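Local coordinates for acetate CoA-transferase subunit beta (Escherichia coli DH5[alpha], PDB 5DBN), which transfers coenzyme A from acetyl-CoA to acetoacetate and activates other short-chain fatty acids as CoA thioesters, by way of a covalent enzyme-CoA intermediate in acetoacetate degradation, at residues B[150-155]-B[200-205]; B[138-143]-B[168-173]; B[11-16]-B[34-39]; B[3-8]-B[28-33]; B[92-97]-B[131-136]. All blocks are in the same frame, centred on the assembly; numbering follows the deposited sequence.

The five contacts illustrate how a mixed, largely parallel sheet is built and covered. Along the chain, contacts 4 and 3 come first and interleave; both use helix 3-12, and their centres lie about 11 Å apart. Contact 5 follows, joining strands 95-98 and 135-138 in the middle of the sheet. Contacts 2 and 1 interleave in turn, about 13 Å between centres, and lead toward the sheet's edge at strand 204-205. Helix 3-12 ties the halves together: Val11 packs on Val97, Ile136 and Val168, and Ile7 on contact 2. Contacts 1 and 3 stand farthest apart, about 28 Å between centres. One N-terminal helix thus bridges sequence-distant parts of the sheet.

Contact 1: B[150-155]-B[200-205]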
# COMPACT_ATOMS: atom_id res chain seq x y z
N ILE B 150 8.48 -36.89 -5.86
CA ILE B 150 9.77 -36.21 -5.89
C ILE B 150 10.49 -36.56 -7.19
O ILE B 150 11.11 -37.62 -7.29
CB ILE B 150 10.62 -36.58 -4.66
CG1 ILE B 150 9.82 -36.34 -3.38
CG2 ILE B 150 11.91 -35.76 -4.65
CD1 ILE B 150 10.49 -36.81 -2.11
N LEU B 151 10.40 -35.67 -8.18
CA LEU B 151 10.77 -36.00 -9.56
C LEU B 151 12.00 -35.24 -10.08
O LEU B 151 12.55 -34.39 -9.39
CB LEU B 151 9.59 -35.72 -10.48
CG LEU B 151 8.25 -36.34 -10.05
CD1 LEU B 151 7.13 -35.86 -10.96
CD2 LEU B 151 8.34 -37.86 -10.05
N ARG B 152 12.42 -35.58 -11.29
CA ARG B 152 13.47 -34.82 -11.97
C ARG B 152 12.93 -33.47 -12.42
O ARG B 152 13.63 -32.46 -12.36
CB ARG B 152 14.01 -35.59 -13.18
CG ARG B 152 14.82 -36.82 -12.81
CD ARG B 152 15.32 -37.54 -14.05
NE ARG B 152 16.17 -38.68 -13.71
CZ ARG B 152 16.84 -39.41 -14.60
NH1 ARG B 152 16.75 -39.13 -15.89
NH2 ARG B 152 17.59 -40.42 -14.19
N ARG B 153 11.69 -33.47 -12.87
CA ARG B 153 11.02 -32.26 -13.32
C ARG B 153 9.52 -32.42 -13.10
O ARG B 153 8.94 -33.43 -13.50
CB ARG B 153 11.32 -31.99 -14.80
CG ARG B 153 10.59 -30.78 -15.39
CD ARG B 153 10.92 -29.50 -14.63
NE ARG B 153 10.43 -28.30 -15.32
CZ ARG B 153 9.21 -27.79 -15.19
NH1 ARG B 153 8.32 -28.36 -14.40
NH2 ARG B 153 8.88 -26.69 -15.86
N CYS B 154 8.91 -31.43 -12.45
CA CYS B 154 7.48 -31.47 -12.20
C CYS B 154 6.72 -31.58 -13.52
O CYS B 154 7.06 -30.90 -14.49
CB CYS B 154 7.03 -30.22 -11.44
SG CYS B 154 7.66 -30.10 -9.75
N THR B 155 5.72 -32.45 -13.56
CA THR B 155 4.90 -32.61 -14.76
C THR B 155 3.61 -31.80 -14.60
O THR B 155 2.97 -31.44 -15.59
CB THR B 155 4.56 -34.09 -15.04
OG1 THR B 155 3.89 -34.21 -16.30
CG2 THR B 155 3.69 -34.68 -13.95
N GLU B 200 12.62 -40.22 -7.84
CA GLU B 200 13.13 -40.08 -9.21
C GLU B 200 14.12 -38.92 -9.31
O GLU B 200 14.93 -38.86 -10.23
CB GLU B 200 11.99 -39.84 -10.20
CG GLU B 200 11.16 -41.06 -10.52
CD GLU B 200 10.15 -40.80 -11.62
OE1 GLU B 200 10.27 -39.78 -12.32
OE2 GLU B 200 9.22 -41.63 -11.78
N ALA B 201 14.05 -37.99 -8.35
CA ALA B 201 14.95 -36.85 -8.33
C ALA B 201 16.39 -37.29 -8.10
O ALA B 201 16.65 -38.23 -7.34
CB ALA B 201 14.53 -35.87 -7.26
N ARG B 202 17.33 -36.62 -8.77
CA ARG B 202 18.75 -36.84 -8.54
C ARG B 202 19.20 -36.04 -7.33
O ARG B 202 18.95 -34.84 -7.25
CB ARG B 202 19.58 -36.44 -9.76
CG ARG B 202 19.16 -37.06 -11.08
CD ARG B 202 20.04 -36.54 -12.20
NE ARG B 202 19.60 -36.97 -13.52
CZ ARG B 202 18.67 -36.35 -14.24
NH1 ARG B 202 18.06 -35.28 -13.77
NH2 ARG B 202 18.35 -36.82 -15.44
N PHE B 203 19.85 -36.70 -6.38
CA PHE B 203 20.32 -36.03 -5.17
C PHE B 203 21.60 -36.66 -4.64
O PHE B 203 21.84 -37.85 -4.82
CB PHE B 203 19.24 -36.05 -4.09
CG PHE B 203 18.86 -37.44 -3.64
CD1 PHE B 203 19.58 -38.08 -2.64
CD2 PHE B 203 17.79 -38.10 -4.20
CE1 PHE B 203 19.24 -39.35 -2.22
CE2 PHE B 203 17.43 -39.37 -3.79
CZ PHE B 203 18.16 -39.99 -2.80
N GLU B 204 22.43 -35.84 -4.00
CA GLU B 204 23.63 -36.32 -3.34
C GLU B 204 23.34 -36.55 -1.86
O GLU B 204 22.53 -35.84 -1.26
CB GLU B 204 24.78 -35.32 -3.51
CG GLU B 204 25.23 -35.15 -4.95
CD GLU B 204 26.46 -34.27 -5.08
OE1 GLU B 204 27.58 -34.76 -4.81
OE2 GLU B 204 26.31 -33.08 -5.45
N VAL B 205 23.99 -37.56 -1.29
CA VAL B 205 23.80 -37.90 0.11
C VAL B 205 24.89 -37.26 0.95
O VAL B 205 26.07 -37.29 0.59
CB VAL B 205 23.82 -39.43 0.32
CG1 VAL B 205 23.53 -39.78 1.77
CG2 VAL B 205 22.82 -40.11 -0.61
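Arg152 and Arg202 lay their guanidinium groups one over the other, with planes inclined by 29°. The centres are 3.6 Å apart and the stack is offset: CZ of Arg202 stands above the rim of the Arg152 group, and NE of Arg152 above the rim of the Arg202 group. Both chains are extended from CG to NE and cross obliquely, which also brings the methylene CD of Arg152 to 3.6 Å from CZ of Arg202. Two like charges in this position would repel, and the salt bridge from Arg202 NH1 to Glu105 OE2 probably offsets part of that cost; Arg152 also touches Glu105.

A different relation holds between Leu151 and Glu200, whose side chains run side by side in the same direction, CD2 of Leu151 lying 3.5 Å from OE1 of Glu200. The contact joins strand 150-151, an outer strand of a small three-stranded sheet, to the link between helix 192-197 and strand 204-205, the outermost strand of the main sheet within this chain. The backbones meet at a single carbonyl, Ile150 O, which accepts from two successive amides. Glu200 N approaches it nearly along the C=O axis at 3.1 Å, whereas Ala201 N comes from 37° above the carbonyl plane. Ile150 has CG1 beside its backbone N (chi1 -53°), leaving the branch CG2 to face Ala201 CB at 3.7 Å. From there the far end of Ile150 leads away toward His141.

Contact 2: B[138-143]-B[168-173]; sequences AMEHCA and VTELAV
Ala138 and Val168 form a parallel beta bridge where strands 135-138 and 166-168 of the main sheet end, and an ST turn at Thr169 carries the second chain round into strand 172-177. The bridge is followed by a bond from Met139 N to Val168 O of 3.1 Å. Thr169 OG1, set between its backbone N and carbonyl carbon (chi1 75°), accepts from the amides of Leu171 and Ala172. The same oxygen lies in the plane of the His141 imidazole, at its edge, and shares a hydrogen bond with ND1 at 3.2 Å; either could donate. The other ring nitrogen, NE2, bonds to Thr199. Leu171 CD1 comes over one face of the ring, 3.7 Å above its plane and offset toward the rim, in a CH-pi contact. Glu170 bends at chi2, and its OE1 takes His141 N on the syn lone pair at 3.2 Å. An alanine in place of Thr169 would probably leave His141 ND1 and the two turn amides without their shared partner, free to shift. Ile150 of strand 150-151 packs on Met139, His141 and Thr169, while Ile7 of helix 3-12 rests on Ala138 and Glu170.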
# COMPACT_ATOMS: atom_id res chain seq x y z
N ALA B 138 5.91 -29.99 3.33
CA ALA B 138 5.53 -31.14 4.13
C ALA B 138 4.65 -32.03 3.27
O ALA B 138 3.54 -31.65 2.91
CB ALA B 138 4.81 -30.70 5.39
N MET B 139 5.15 -33.21 2.95
CA MET B 139 4.51 -34.05 1.95
C MET B 139 4.77 -35.54 2.17
O MET B 139 5.83 -35.92 2.65
CB MET B 139 5.05 -33.62 0.59
CG MET B 139 4.27 -34.03 -0.61
SD MET B 139 5.09 -33.45 -2.11
CE MET B 139 6.54 -34.51 -2.15
N GLU B 140 3.82 -36.38 1.79
CA GLU B 140 4.07 -37.82 1.77
C GLU B 140 5.03 -38.10 0.63
O GLU B 140 5.04 -37.37 -0.36
CB GLU B 140 2.77 -38.62 1.63
CG GLU B 140 1.83 -38.49 2.82
CD GLU B 140 0.56 -39.31 2.67
OE1 GLU B 140 0.45 -40.06 1.67
OE2 GLU B 140 -0.32 -39.21 3.55
N HIS B 141 5.85 -39.14 0.75
CA HIS B 141 6.87 -39.39 -0.26
C HIS B 141 6.26 -39.75 -1.61
O HIS B 141 6.67 -39.23 -2.64
CB HIS B 141 7.82 -40.49 0.20
CG HIS B 141 9.18 -40.40 -0.42
ND1 HIS B 141 10.25 -39.79 0.20
CD2 HIS B 141 9.64 -40.82 -1.63
CE1 HIS B 141 11.31 -39.86 -0.58
NE2 HIS B 141 10.97 -40.47 -1.70
N CYS B 142 5.27 -40.64 -1.59
CA CYS B 142 4.61 -41.10 -2.81
C CYS B 142 3.11 -40.82 -2.75
O CYS B 142 2.53 -40.68 -1.67
CB CYS B 142 4.86 -42.59 -3.03
SG CYS B 142 6.60 -43.02 -3.21
N ALA B 143 2.48 -40.77 -3.92
CA ALA B 143 1.04 -40.54 -4.00
C ALA B 143 0.28 -41.79 -3.60
O ALA B 143 0.87 -42.85 -3.38
CB ALA B 143 0.65 -40.11 -5.40
N VAL B 168 10.29 -32.29 3.51
CA VAL B 168 10.16 -33.24 4.60
C VAL B 168 9.08 -34.28 4.32
O VAL B 168 7.90 -33.94 4.16
CB VAL B 168 9.84 -32.53 5.93
CG1 VAL B 168 9.81 -33.52 7.09
CG2 VAL B 168 10.85 -31.43 6.20
N THR B 169 9.49 -35.54 4.25
CA THR B 169 8.56 -36.66 4.08
C THR B 169 8.67 -37.59 5.27
O THR B 169 9.51 -37.41 6.14
CB THR B 169 8.83 -37.44 2.78
OG1 THR B 169 10.01 -38.25 2.94
CG2 THR B 169 9.01 -36.50 1.60
N GLU B 170 7.81 -38.60 5.30
CA GLU B 170 7.84 -39.57 6.39
C GLU B 170 9.00 -40.54 6.21
O GLU B 170 9.24 -41.39 7.07
CB GLU B 170 6.51 -40.33 6.48
CG GLU B 170 6.27 -41.44 5.45
CD GLU B 170 5.97 -40.91 4.06
OE1 GLU B 170 6.00 -39.68 3.86
OE2 GLU B 170 5.69 -41.73 3.16
N LEU B 171 9.72 -40.42 5.10
CA LEU B 171 10.85 -41.30 4.81
C LEU B 171 12.19 -40.58 4.94
O LEU B 171 13.19 -41.20 5.31
CB LEU B 171 10.72 -41.87 3.40
CG LEU B 171 9.71 -43.01 3.17
CD1 LEU B 171 9.75 -43.46 1.71
CD2 LEU B 171 9.89 -44.19 4.10
N ALA B 172 12.22 -39.28 4.65
CA ALA B 172 13.49 -38.56 4.60
C ALA B 172 13.34 -37.03 4.64
O ALA B 172 12.25 -36.50 4.46
CB ALA B 172 14.25 -38.96 3.35
N VAL B 173 14.46 -36.35 4.88
CA VAL B 173 14.53 -34.90 4.79
C VAL B 173 15.55 -34.48 3.73
O VAL B 173 16.71 -34.87 3.79
CB VAL B 173 14.92 -34.26 6.14
CG1 VAL B 173 14.97 -32.74 6.03
CG2 VAL B 173 13.94 -34.67 7.23

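Contact 3: B[11-16]-B[34-39]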
# COMPACT_ATOMS: atom_id res chain seq x y z
N VAL B 11 8.99 -31.12 11.05
CA VAL B 11 8.94 -29.73 10.61
C VAL B 11 8.89 -28.79 11.81
O VAL B 11 9.52 -27.73 11.81
CB VAL B 11 7.72 -29.47 9.70
CG1 VAL B 11 7.56 -27.98 9.41
CG2 VAL B 11 7.86 -30.24 8.39
N ALA B 12 8.14 -29.18 12.84
CA ALA B 12 8.02 -28.37 14.05
C ALA B 12 9.38 -28.14 14.70
O ALA B 12 9.64 -27.07 15.25
CB ALA B 12 7.07 -29.04 15.03
N GLN B 13 10.24 -29.16 14.64
CA GLN B 13 11.58 -29.07 15.20
C GLN B 13 12.49 -28.14 14.39
O GLN B 13 13.56 -27.74 14.86
CB GLN B 13 12.20 -30.46 15.31
CG GLN B 13 11.56 -31.34 16.38
CD GLN B 13 12.09 -32.76 16.39
OE1 GLN B 13 12.81 -33.17 15.47
NE2 GLN B 13 11.74 -33.51 17.42
N GLU B 14 12.07 -27.80 13.18
CA GLU B 14 12.86 -26.94 12.31
C GLU B 14 12.69 -25.47 12.67
O GLU B 14 13.60 -24.66 12.47
CB GLU B 14 12.48 -27.15 10.84
CG GLU B 14 13.39 -26.44 9.84
CD GLU B 14 14.79 -27.02 9.81
OE1 GLU B 14 15.00 -28.14 10.32
OE2 GLU B 14 15.69 -26.35 9.26
N LEU B 15 11.52 -25.13 13.19
CA LEU B 15 11.19 -23.75 13.50
C LEU B 15 12.00 -23.24 14.69
O LEU B 15 12.25 -23.98 15.64
CB LEU B 15 9.70 -23.61 13.80
CG LEU B 15 8.76 -24.16 12.72
CD1 LEU B 15 7.31 -24.01 13.16
CD2 LEU B 15 8.99 -23.47 11.39
N ARG B 16 12.40 -21.97 14.63
CA ARG B 16 13.14 -21.33 15.71
C ARG B 16 12.24 -20.42 16.55
O ARG B 16 11.24 -19.90 16.07
CB ARG B 16 14.33 -20.54 15.18
CG ARG B 16 15.49 -21.40 14.67
CD ARG B 16 16.65 -20.54 14.19
NE ARG B 16 17.81 -21.33 13.79
CZ ARG B 16 17.97 -21.91 12.60
NH1 ARG B 16 17.04 -21.81 11.66
NH2 ARG B 16 19.08 -22.60 12.36
N TYR B 34 2.96 -29.67 17.53
CA TYR B 34 4.18 -30.39 17.88
C TYR B 34 5.36 -29.46 18.14
O TYR B 34 6.52 -29.86 18.02
CB TYR B 34 4.54 -31.38 16.76
CG TYR B 34 3.52 -32.48 16.58
CD1 TYR B 34 3.52 -33.60 17.41
CD2 TYR B 34 2.57 -32.41 15.58
CE1 TYR B 34 2.59 -34.60 17.24
CE2 TYR B 34 1.63 -33.41 15.41
CZ TYR B 34 1.65 -34.50 16.24
OH TYR B 34 0.72 -35.50 16.07
N LEU B 35 5.07 -28.21 18.49
CA LEU B 35 6.13 -27.26 18.80
C LEU B 35 6.88 -27.69 20.07
O LEU B 35 6.25 -27.91 21.10
CB LEU B 35 5.56 -25.85 18.98
CG LEU B 35 4.85 -25.27 17.76
CD1 LEU B 35 4.16 -23.96 18.13
CD2 LEU B 35 5.83 -25.05 16.62
N PRO B 36 8.21 -27.84 19.98
CA PRO B 36 8.97 -28.20 21.19
C PRO B 36 8.86 -27.15 22.29
O PRO B 36 8.49 -26.01 22.03
CB PRO B 36 10.41 -28.31 20.68
CG PRO B 36 10.30 -28.54 19.22
CD PRO B 36 9.07 -27.80 18.78
N GLU B 37 9.21 -27.55 23.51
CA GLU B 37 9.17 -26.64 24.66
C GLU B 37 10.19 -25.51 24.49
O GLU B 37 11.33 -25.75 24.10
CB GLU B 37 9.44 -27.40 25.96
CG GLU B 37 8.44 -28.52 26.25
CD GLU B 37 7.03 -28.01 26.53
OE1 GLU B 37 6.10 -28.83 26.56
OE2 GLU B 37 6.86 -26.78 26.72
N GLY B 38 9.76 -24.29 24.79
CA GLY B 38 10.63 -23.13 24.68
C GLY B 38 10.56 -22.48 23.31
O GLY B 38 11.11 -21.40 23.10
N ILE B 39 9.89 -23.15 22.37
CA ILE B 39 9.70 -22.61 21.03
C ILE B 39 8.35 -21.91 20.93
O ILE B 39 7.30 -22.55 21.01
CB ILE B 39 9.79 -23.72 19.96
CG1 ILE B 39 11.09 -24.52 20.10
CG2 ILE B 39 9.66 -23.13 18.56
CD1 ILE B 39 12.36 -23.68 19.93
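Ala12, in helix 3-12, and Leu15, in the loop that follows, pack against the loop 34-39 that completes the connection between parallel strands 20-23 and 42-45 of the main sheet. No hydrogen bond crosses between the two segments, and the example is one of docking through apolar surface.

The apolar pairs come first. The methyl CB of Ala12 points at the loop and meets Tyr34 CB at 3.9 Å, with Leu35 CD2 and Pro36 CD a little farther off. The ring of Tyr34 leads away from this point to lie on Gln5 and Ala8, earlier in the same helix. Leu15 and Leu35 meet through one branch each, CD1 of Leu15 and CD2 of Leu35 standing 3.9 Å apart. Nearer the surface, the extended chain of Gln13 runs across the Pro36 ring at about a right angle, CG to CG.

Side chains also rest on backbone. Pro36 presents its CD to the carbonyl O of Ala12 at 3.6 Å.

The polar bonds lie within or outside the pair. Ile39 N bonds back to Pro36 O at 3.2 Å, closing a type II beta turn; Gly38 takes a positive phi of 91°, where a side chain would run into the carbonyl of Glu37. Glu14, turned elsewhere, is held by Lys134, Arg175 and Arg10.

Ile39 emerges from the turn with its branch CG2 anti to the backbone N, which puts that methyl 4.0 Å from the carbonyl O of Leu15.

Contact 4: B[3-8]-B[28-33]; sequences AKQRIA and PTMVAN
Ala8 and Val31 bring their backbones together in the tightly packed part of this contact, their CA atoms 4.6 Å apart. The small side chain of Ala8 is consistent with so close an approach: its CB points at the facing segment and meets Met30 CB at 3.8 Å. Val31 comes in with CG2, which lies 4.2 Å from that same Ala8 CB and also near the Ala8 carbonyl O. Met30 belongs to the packed part as well. It reaches toward Lys4 and Gln5, its CE turned by the last torsion (chi3 65°) to lie 3.4 Å from Gln5 CG. No hydrogen bond crosses between the segments.

The solvent side is formed by the exposed Lys4 and the partly exposed Gln5. Lys4 takes part chiefly through CB, 4.0 Å from Met30 CE; beyond it the extended chain leads away from segment 28-33, and Lys4 also touches Leu27 and Glu140. Gln5 touches Tyr34 as well.

In the fold, segment 28-33 packs beside helix 3-12 on the way from strand 20-23 to strand 42-45, Val31 touching Leu23 of strand 20-23 and Val11 and Ala12 of the helix.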
# COMPACT_ATOMS: atom_id res chain seq x y z
N ALA B 3 2.12 -41.04 9.69
CA ALA B 3 3.11 -40.47 8.77
C ALA B 3 3.05 -38.95 8.79
O ALA B 3 4.06 -38.28 8.95
CB ALA B 3 2.91 -41.00 7.37
N LYS B 4 1.84 -38.42 8.58
CA LYS B 4 1.62 -36.98 8.61
C LYS B 4 2.10 -36.38 9.93
O LYS B 4 2.63 -35.27 9.97
CB LYS B 4 0.14 -36.67 8.42
CG LYS B 4 -0.43 -37.14 7.09
CD LYS B 4 -1.89 -36.73 6.95
CE LYS B 4 -2.53 -37.36 5.73
NZ LYS B 4 -3.96 -36.96 5.58
N GLN B 5 1.91 -37.13 11.02
CA GLN B 5 2.30 -36.66 12.34
C GLN B 5 3.81 -36.65 12.52
O GLN B 5 4.35 -35.73 13.12
CB GLN B 5 1.64 -37.53 13.42
CG GLN B 5 0.13 -37.34 13.51
CD GLN B 5 -0.51 -38.23 14.56
OE1 GLN B 5 0.06 -39.23 14.98
NE2 GLN B 5 -1.72 -37.85 14.98
N ARG B 6 4.50 -37.66 11.98
CA ARG B 6 5.96 -37.65 12.04
C ARG B 6 6.51 -36.50 11.20
O ARG B 6 7.45 -35.82 11.62
CB ARG B 6 6.57 -38.99 11.59
CG ARG B 6 6.24 -40.17 12.50
CD ARG B 6 6.77 -41.50 11.96
NE ARG B 6 6.19 -41.93 10.68
CZ ARG B 6 5.13 -42.73 10.56
NH1 ARG B 6 4.52 -43.21 11.64
NH2 ARG B 6 4.69 -43.07 9.36
N ILE B 7 5.94 -36.30 10.02
CA ILE B 7 6.32 -35.18 9.17
C ILE B 7 6.13 -33.86 9.91
O ILE B 7 7.05 -33.05 10.01
CB ILE B 7 5.51 -35.16 7.86
CG1 ILE B 7 5.84 -36.41 7.03
CG2 ILE B 7 5.81 -33.90 7.04
CD1 ILE B 7 4.88 -36.65 5.88
N ALA B 8 4.92 -33.64 10.42
CA ALA B 8 4.59 -32.43 11.16
C ALA B 8 5.53 -32.24 12.35
O ALA B 8 5.99 -31.13 12.63
CB ALA B 8 3.15 -32.47 11.63
N PRO B 28 0.20 -29.12 6.98
CA PRO B 28 1.04 -28.15 7.71
C PRO B 28 0.41 -27.61 9.00
O PRO B 28 1.14 -27.27 9.92
CB PRO B 28 1.23 -27.02 6.69
CG PRO B 28 1.09 -27.68 5.37
CD PRO B 28 0.03 -28.72 5.57
N THR B 29 -0.92 -27.50 9.04
CA THR B 29 -1.59 -26.98 10.23
C THR B 29 -1.27 -27.83 11.46
O THR B 29 -1.31 -27.34 12.59
CB THR B 29 -3.12 -26.93 10.05
OG1 THR B 29 -3.63 -28.25 9.82
CG2 THR B 29 -3.50 -26.04 8.88
N MET B 30 -0.96 -29.10 11.23
CA MET B 30 -0.63 -30.03 12.31
C MET B 30 0.69 -29.65 12.99
O MET B 30 0.94 -30.05 14.13
CB MET B 30 -0.54 -31.46 11.78
CG MET B 30 -1.87 -32.06 11.40
SD MET B 30 -1.72 -33.61 10.48
CE MET B 30 -0.98 -34.68 11.70
N VAL B 31 1.54 -28.91 12.28
CA VAL B 31 2.84 -28.52 12.81
C VAL B 31 2.69 -27.73 14.11
O VAL B 31 3.55 -27.80 14.99
CB VAL B 31 3.64 -27.68 11.78
CG1 VAL B 31 4.95 -27.17 12.38
CG2 VAL B 31 3.91 -28.50 10.53
N ALA B 32 1.59 -27.00 14.23
CA ALA B 32 1.34 -26.19 15.41
C ALA B 32 1.13 -27.05 16.65
O ALA B 32 1.22 -26.56 17.78
CB ALA B 32 0.13 -25.30 15.18
N ASN B 33 0.87 -28.34 16.44
CA ASN B 33 0.56 -29.25 17.53
C ASN B 33 1.77 -30.03 18.03
O ASN B 33 1.64 -30.94 18.84
CB ASN B 33 -0.52 -30.25 17.09
CG ASN B 33 -1.78 -29.56 16.60
OD1 ASN B 33 -2.07 -28.42 16.96
ND2 ASN B 33 -2.54 -30.26 15.76

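Contact 5: B[92-97]-B[131-136]. With PO4 (phosphate ion), chain L.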
# COMPACT_ATOMS: atom_id res chain seq x y z
N HIS B 92 8.90 -10.94 5.44
CA HIS B 92 8.65 -10.79 6.86
C HIS B 92 8.13 -12.09 7.47
O HIS B 92 7.94 -12.19 8.68
CB HIS B 92 7.66 -9.65 7.11
CG HIS B 92 8.13 -8.33 6.59
ND1 HIS B 92 9.05 -7.55 7.26
CD2 HIS B 92 7.82 -7.66 5.45
CE1 HIS B 92 9.28 -6.45 6.56
NE2 HIS B 92 8.54 -6.49 5.46
N ILE B 93 7.90 -13.08 6.61
CA ILE B 93 7.59 -14.44 7.06
C ILE B 93 8.89 -15.23 7.10
O ILE B 93 9.51 -15.48 6.06
CB ILE B 93 6.58 -15.14 6.12
CG1 ILE B 93 5.30 -14.31 5.98
CG2 ILE B 93 6.26 -16.54 6.64
CD1 ILE B 93 4.54 -14.11 7.28
N ASP B 94 9.30 -15.61 8.30
CA ASP B 94 10.55 -16.34 8.48
C ASP B 94 10.46 -17.72 7.85
O ASP B 94 11.44 -18.23 7.31
CB ASP B 94 10.90 -16.45 9.97
CG ASP B 94 11.17 -15.09 10.61
OD1 ASP B 94 12.23 -14.49 10.31
OD2 ASP B 94 10.34 -14.64 11.42
N ALA B 95 9.28 -18.33 7.92
CA ALA B 95 9.09 -19.67 7.38
C ALA B 95 7.64 -19.93 6.99
O ALA B 95 6.72 -19.55 7.71
CB ALA B 95 9.54 -20.70 8.40
N CYS B 96 7.45 -20.56 5.83
CA CYS B 96 6.14 -21.06 5.45
C CYS B 96 6.23 -22.57 5.28
O CYS B 96 7.20 -23.09 4.73
CB CYS B 96 5.62 -20.41 4.17
SG CYS B 96 6.54 -20.83 2.67
N VAL B 97 5.22 -23.26 5.79
CA VAL B 97 5.11 -24.70 5.64
C VAL B 97 3.89 -25.00 4.77
O VAL B 97 2.76 -24.70 5.16
CB VAL B 97 4.98 -25.42 6.99
CG1 VAL B 97 5.03 -26.93 6.80
CG2 VAL B 97 6.08 -24.97 7.95
N GLY B 131 8.09 -15.46 -1.44
CA GLY B 131 8.36 -14.43 -0.44
C GLY B 131 8.95 -14.92 0.87
O GLY B 131 9.76 -14.22 1.48
N SER B 132 8.55 -16.11 1.32
CA SER B 132 9.00 -16.61 2.62
C SER B 132 10.51 -16.83 2.64
O SER B 132 11.09 -17.28 1.66
CB SER B 132 8.28 -17.91 2.96
OG SER B 132 6.89 -17.70 3.14
N ARG B 133 11.14 -16.52 3.77
CA ARG B 133 12.58 -16.70 3.89
C ARG B 133 12.96 -18.18 3.83
O ARG B 133 14.00 -18.53 3.28
CB ARG B 133 13.11 -16.10 5.20
CG ARG B 133 13.16 -14.59 5.22
CD ARG B 133 13.95 -14.13 6.43
NE ARG B 133 14.01 -12.67 6.54
CZ ARG B 133 14.70 -12.03 7.48
NH1 ARG B 133 15.39 -12.70 8.39
NH2 ARG B 133 14.71 -10.70 7.50
N LYS B 134 12.11 -19.03 4.40
CA LYS B 134 12.31 -20.47 4.31
C LYS B 134 11.03 -21.16 3.86
O LYS B 134 9.99 -21.04 4.49
CB LYS B 134 12.76 -21.04 5.65
CG LYS B 134 13.05 -22.53 5.59
CD LYS B 134 13.51 -23.09 6.93
CE LYS B 134 15.02 -23.04 7.06
NZ LYS B 134 15.48 -23.70 8.31
N VAL B 135 11.15 -21.90 2.76
CA VAL B 135 10.03 -22.62 2.18
C VAL B 135 10.15 -24.10 2.55
O VAL B 135 11.01 -24.80 2.02
CB VAL B 135 9.97 -22.46 0.65
CG1 VAL B 135 8.79 -23.23 0.06
CG2 VAL B 135 9.89 -20.98 0.28
N ILE B 136 9.30 -24.54 3.47
CA ILE B 136 9.30 -25.93 3.90
C ILE B 136 8.11 -26.64 3.28
O ILE B 136 6.97 -26.19 3.41
CB ILE B 136 9.23 -26.05 5.43
CG1 ILE B 136 10.39 -25.28 6.07
CG2 ILE B 136 9.26 -27.52 5.85
CD1 ILE B 136 10.35 -25.23 7.58
P PO4 L . 11.93 -7.74 9.97
O1 PO4 L . 12.77 -8.65 10.82
O2 PO4 L . 11.91 -6.35 10.57
O3 PO4 L . 10.52 -8.27 9.89
O4 PO4 L . 12.52 -7.68 8.58
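Cys96 O accepts from Ile136 N at 2.8 Å, the shortest hydrogen bond between the two segments. Cys96 N in turn gives to Lys134 O at 2.9 Å, so one residue is paired through both its amide and its carbonyl. Earlier in both segments, Arg133 N bonds to Ile93 O at 3.0 Å, while the bond from Lys134 N to Asp94 O is weak. Side chains alternate between the faces: Cys96 SG meets Val135 CG2 on one, and Val97 CG2 meets Ile136 CB at 4.2 Å on the other. Asp94 and Arg133 run side by side with their flat ends 86° apart; OD1 stays 4.1 Å from NH1, well out of the guanidinium plane, so charge alone relates them. Asp94 OD2 has its partner in Ile20 N. At the far end of the segment, beside another subunit, His92 ND1 points at O3 of a phosphate ion, probably from the crystallisation liquor, lying in the ring plane 3.1 Å away on a nearly straight bond. A leucine in place of His92 would probably leave this phosphate, and the backbone of another chain that NE2 grips, without their bond. Strands 102-104 and 109-110 and then helix 125-131 lie in the connection between parallel, adjacent strands 95-98 and 135-138, an elaborated beta-alpha-beta crossover consistent with the Rossmann-like sheets to which the CoA-transferase family is probably related.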